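Local coordinates for annexin A8 (Homo sapiens, PDB 1W3W), which binds calcium and phospholipids and acts as an anticoagulant, indirectly inhibiting the thromboplastin-specific complex of the blood coagulation cascade, at residues L213-F217 with V248-Q252; Y154-I158 with S239-M244. One frame throughout, in Å; residues are numbered along the deposited sequence.

Contact 1 of 2, residues L213-F217 with V248-Q252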
# COMPACT_ATOMS: atom_id res chain seq x y z
N LEU A 213 -13.98 14.76 -7.38
CA LEU A 213 -13.35 14.13 -8.55
C LEU A 213 -14.29 13.17 -9.23
O LEU A 213 -14.31 13.10 -10.46
CB LEU A 213 -12.06 13.41 -8.18
CG LEU A 213 -10.82 14.30 -7.97
CD1 LEU A 213 -9.68 13.43 -7.52
CD2 LEU A 213 -10.45 15.06 -9.22
N LEU A 214 -15.11 12.46 -8.46
CA LEU A 214 -16.09 11.55 -9.08
C LEU A 214 -17.05 12.30 -9.97
O LEU A 214 -17.41 11.82 -11.05
CB LEU A 214 -16.86 10.76 -8.02
CG LEU A 214 -16.00 9.67 -7.37
CD1 LEU A 214 -16.64 9.16 -6.09
CD2 LEU A 214 -15.78 8.55 -8.35
N ARG A 215 -17.47 13.48 -9.52
CA ARG A 215 -18.33 14.32 -10.35
C ARG A 215 -17.56 14.87 -11.56
O ARG A 215 -18.13 14.99 -12.63
CB ARG A 215 -18.94 15.44 -9.51
CG ARG A 215 -19.88 16.35 -10.28
CD ARG A 215 -21.21 15.71 -10.62
NE ARG A 215 -22.25 16.73 -10.73
CZ ARG A 215 -22.95 17.24 -9.71
NH1 ARG A 215 -22.75 16.83 -8.46
NH2 ARG A 215 -23.86 18.17 -9.95
N VAL A 216 -16.30 15.23 -11.38
CA VAL A 216 -15.48 15.70 -12.48
C VAL A 216 -15.38 14.60 -13.55
O VAL A 216 -15.49 14.90 -14.73
CB VAL A 216 -14.07 16.16 -12.03
CG1 VAL A 216 -13.16 16.40 -13.22
CG2 VAL A 216 -14.15 17.41 -11.18
N PHE A 217 -15.20 13.35 -13.14
CA PHE A 217 -15.05 12.25 -14.10
C PHE A 217 -16.33 12.05 -14.89
O PHE A 217 -16.27 11.80 -16.08
CB PHE A 217 -14.67 10.94 -13.42
CG PHE A 217 -13.36 10.96 -12.70
CD1 PHE A 217 -12.39 11.94 -12.95
CD2 PHE A 217 -13.08 9.98 -11.77
CE1 PHE A 217 -11.20 11.93 -12.27
CE2 PHE A 217 -11.88 9.99 -11.09
CZ PHE A 217 -10.96 10.97 -11.33
N VAL A 248 -6.91 7.78 -9.98
CA VAL A 248 -8.26 7.55 -10.50
C VAL A 248 -8.88 6.27 -9.90
O VAL A 248 -10.01 6.30 -9.39
CB VAL A 248 -8.27 7.50 -12.06
CG1 VAL A 248 -9.59 7.01 -12.57
CG2 VAL A 248 -7.99 8.88 -12.64
N LYS A 249 -8.14 5.17 -9.92
CA LYS A 249 -8.64 3.89 -9.39
C LYS A 249 -8.94 3.97 -7.90
O LYS A 249 -9.97 3.45 -7.44
CB LYS A 249 -7.64 2.77 -9.66
CG LYS A 249 -7.58 2.37 -11.12
CD LYS A 249 -6.40 1.47 -11.39
CE LYS A 249 -6.55 0.78 -12.75
NZ LYS A 249 -5.28 0.12 -13.13
N CYS A 250 -8.05 4.62 -7.13
CA CYS A 250 -8.24 4.77 -5.69
C CYS A 250 -9.45 5.64 -5.34
O CYS A 250 -10.09 5.46 -4.32
CB CYS A 250 -6.97 5.32 -5.04
SG CYS A 250 -5.64 4.10 -4.96
N THR A 251 -9.75 6.58 -6.22
CA THR A 251 -10.90 7.46 -6.04
C THR A 251 -12.20 6.72 -6.26
O THR A 251 -13.15 6.91 -5.52
CB THR A 251 -10.79 8.64 -7.04
OG1 THR A 251 -9.66 9.44 -6.70
CG2 THR A 251 -11.99 9.57 -6.95
N GLN A 252 -12.23 5.88 -7.29
CA GLN A 252 -13.43 5.13 -7.67
C GLN A 252 -13.76 4.00 -6.69
O GLN A 252 -14.88 3.87 -6.23
CB GLN A 252 -13.23 4.54 -9.07
CG GLN A 252 -13.17 5.62 -10.12
CD GLN A 252 -12.78 5.10 -11.49
OE1 GLN A 252 -13.16 5.70 -12.50
NE2 GLN A 252 -12.03 4.01 -11.54

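Contact 2 of 2, residues Y154-I158 with S239-M244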
# COMPACT_ATOMS: atom_id res chain seq x y z
N TYR A 154 7.48 15.50 -13.98
CA TYR A 154 6.09 15.60 -13.58
C TYR A 154 5.74 14.56 -12.51
O TYR A 154 4.87 14.80 -11.70
CB TYR A 154 5.17 15.48 -14.80
CG TYR A 154 5.23 16.71 -15.68
CD1 TYR A 154 5.00 17.98 -15.15
CD2 TYR A 154 5.55 16.62 -17.03
CE1 TYR A 154 5.06 19.12 -15.93
CE2 TYR A 154 5.62 17.77 -17.84
CZ TYR A 154 5.37 19.02 -17.27
OH TYR A 154 5.43 20.17 -18.03
N LEU A 155 6.45 13.43 -12.50
CA LEU A 155 6.26 12.42 -11.46
C LEU A 155 6.54 13.05 -10.10
O LEU A 155 5.74 12.90 -9.19
CB LEU A 155 7.18 11.22 -11.66
CG LEU A 155 7.05 10.17 -10.55
CD1 LEU A 155 5.70 9.47 -10.66
CD2 LEU A 155 8.18 9.18 -10.62
N GLU A 156 7.67 13.75 -10.00
CA GLU A 156 8.04 14.48 -8.79
C GLU A 156 6.96 15.45 -8.33
O GLU A 156 6.68 15.54 -7.13
CB GLU A 156 9.33 15.25 -9.02
CG GLU A 156 9.95 15.83 -7.75
CD GLU A 156 9.40 17.18 -7.36
OE1 GLU A 156 8.89 17.94 -8.22
OE2 GLU A 156 9.47 17.51 -6.17
N ARG A 157 6.38 16.17 -9.28
CA ARG A 157 5.35 17.14 -8.99
C ARG A 157 4.08 16.50 -8.41
O ARG A 157 3.55 16.99 -7.43
CB ARG A 157 5.00 17.94 -10.25
CG ARG A 157 6.18 18.79 -10.79
CD ARG A 157 6.34 20.15 -10.11
NE ARG A 157 6.29 21.24 -11.09
CZ ARG A 157 6.82 22.46 -10.92
NH1 ARG A 157 7.45 22.79 -9.79
NH2 ARG A 157 6.70 23.36 -11.89
N ILE A 158 3.59 15.42 -9.03
CA ILE A 158 2.39 14.77 -8.50
C ILE A 158 2.63 14.12 -7.12
O ILE A 158 1.77 14.18 -6.25
CB ILE A 158 1.75 13.77 -9.50
CG1 ILE A 158 0.34 13.40 -9.04
CG2 ILE A 158 2.59 12.53 -9.69
CD1 ILE A 158 -0.42 12.58 -10.05
N SER A 239 5.83 6.28 -15.67
CA SER A 239 5.50 6.45 -14.26
C SER A 239 4.40 7.48 -14.02
O SER A 239 3.57 7.28 -13.15
CB SER A 239 6.75 6.83 -13.47
OG SER A 239 7.50 5.66 -13.20
N LEU A 240 4.41 8.57 -14.79
CA LEU A 240 3.36 9.58 -14.66
C LEU A 240 1.98 8.98 -14.95
O LEU A 240 1.04 9.22 -14.21
CB LEU A 240 3.63 10.79 -15.57
CG LEU A 240 2.62 11.94 -15.43
CD1 LEU A 240 2.68 12.55 -14.03
CD2 LEU A 240 2.83 13.02 -16.49
N GLU A 241 1.88 8.17 -16.00
CA GLU A 241 0.66 7.45 -16.34
C GLU A 241 0.19 6.54 -15.19
O GLU A 241 -0.99 6.57 -14.80
CB GLU A 241 0.84 6.60 -17.61
CG GLU A 241 -0.43 5.89 -18.09
CD GLU A 241 -0.20 4.85 -19.17
OE1 GLU A 241 0.92 4.77 -19.71
OE2 GLU A 241 -1.14 4.08 -19.49
N GLU A 242 1.12 5.75 -14.65
CA GLU A 242 0.84 4.85 -13.53
C GLU A 242 0.28 5.63 -12.35
O GLU A 242 -0.72 5.21 -11.75
CB GLU A 242 2.12 4.10 -13.11
CG GLU A 242 1.90 2.94 -12.13
CD GLU A 242 3.19 2.19 -11.79
OE1 GLU A 242 3.26 1.51 -10.73
OE2 GLU A 242 4.16 2.29 -12.57
N ALA A 243 0.90 6.76 -12.04
CA ALA A 243 0.52 7.59 -10.91
C ALA A 243 -0.88 8.17 -11.08
O ALA A 243 -1.69 8.11 -10.15
CB ALA A 243 1.53 8.72 -10.71
N MET A 244 -1.17 8.71 -12.27
CA MET A 244 -2.51 9.26 -12.57
C MET A 244 -3.61 8.21 -12.53
O MET A 244 -4.63 8.42 -11.89
CB MET A 244 -2.53 9.98 -13.92
CG MET A 244 -1.88 11.34 -13.84
SD MET A 244 -1.90 12.28 -15.37
CE MET A 244 -1.09 13.67 -14.76

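Contact 1 of 2, residues L213-F217 with V248-Q252
In Thr-251 a chi1 of -67° leaves OG1 beside the backbone N and swings the methyl CG2 anti to that N, where it meets Leu-213, Leu-214 and Phe-217; Phe-217, with CG beside its own N (chi1 -61°), lays its ring against Val-248. The methyl is the shared point: Thr-251 CG2 lies 4.0 Å from Leu-213 CB, and the Leu-214 and Thr-251 side chains run antiparallel alongside each other, with Leu-214 CG 4.0 Å from Thr-251 CG2. Threonine suits this place, since its hydroxyl is hydrogen-bonded to the carbonyl of Val-247 in its own helix and the methyl is left for apolar packing. The Phe-217 ring meets both branches of Val-248 obliquely, its CZ 3.9 Å from Val-248 CG2. Where Leu-214 is partly exposed, its CD2 rests 4.2 Å from Gln-252 CA. Trimming Leu-214 to an alanine would probably open a gap beside the Thr-251 methyl and bare the alpha carbon of Gln-252. The segments, their directions 111° apart, join helix 210-224, within the predicted third annexin repeat, to the end of helix 238-252, which runs just past it; helix 228-235 adds Ile-228 against Phe-217 and Val-248, and helix 198-207 covers Leu-213 and Phe-217 with Ile-204 and Leu-205.

Contact 2 of 2, residues Y154-I158 with S239-M244
The two segments come nearest at Leu-155 and Leu-240, where Leu-155 CA is 5.2 Å from Leu-240 CA, and their axes run nearly side by side, 25° apart with a closest distance of 9.4 Å. This is packing between annexin repeats: 154-158 belongs to the predicted second repeat and 239-244 to the predicted third, consistent with the paired-repeat modules of the annexin fold. No hydrogen bond crosses, so shape and apolar surface carry the contact. Leu-240 has CG opposite its backbone N (chi1 -177°), which brings both methyls against the base of Tyr-154: Leu-240 CD2 is 3.8 Å from Tyr-154 CB. The tyrosine packs here through its beta carbon, while its ring leads away from the contact; the residue as a whole is exposed and touches Glu-198 of helix 198-207. Leu-155 spreads its branches over Ser-239, with CD2 4.0 Å from Ser-239 CB, and its CD1 also reaches Ala-243. A serine and an alanine suit this side because their short side chains let a leucine lie close to the neighbouring helix. Farther along, Ile-158 CG2 lies 4.1 Å from Ala-243 CB, with Leu-240 CD1 near the same methyl. Ile-117 of helix 113-122 touches both Leu-155 and Ala-243, and Ser-239 OG is hydrogen-bonded to Glu-113. At the far end, Ile-158 CD1 meets the unbranched chain of Met-244 at CG, 4.2 Å away.

From the N terminus, the chain first passes 154-158, which opens contact 2, and then 213-217, which opens contact 1. Contact 2 closes at 239-244 after 80 intervening residues, and contact 1 closes at 248-252 after 30, so the two loops cross instead of nesting. Both closures fall on helix 238-252: its earlier turns pack against helix 153-163 of the predicted second repeat, and its last turns against helix 210-224 of the predicted third. The centres of the two contacts lie about 16 Å apart. Contact 2 thereby joins the two predicted repeats, whereas contact 1 joins two helices lying largely within the third. The disulfide Cys-161 to Cys-206 is a further, covalent tie between helices 153-163 and 198-207.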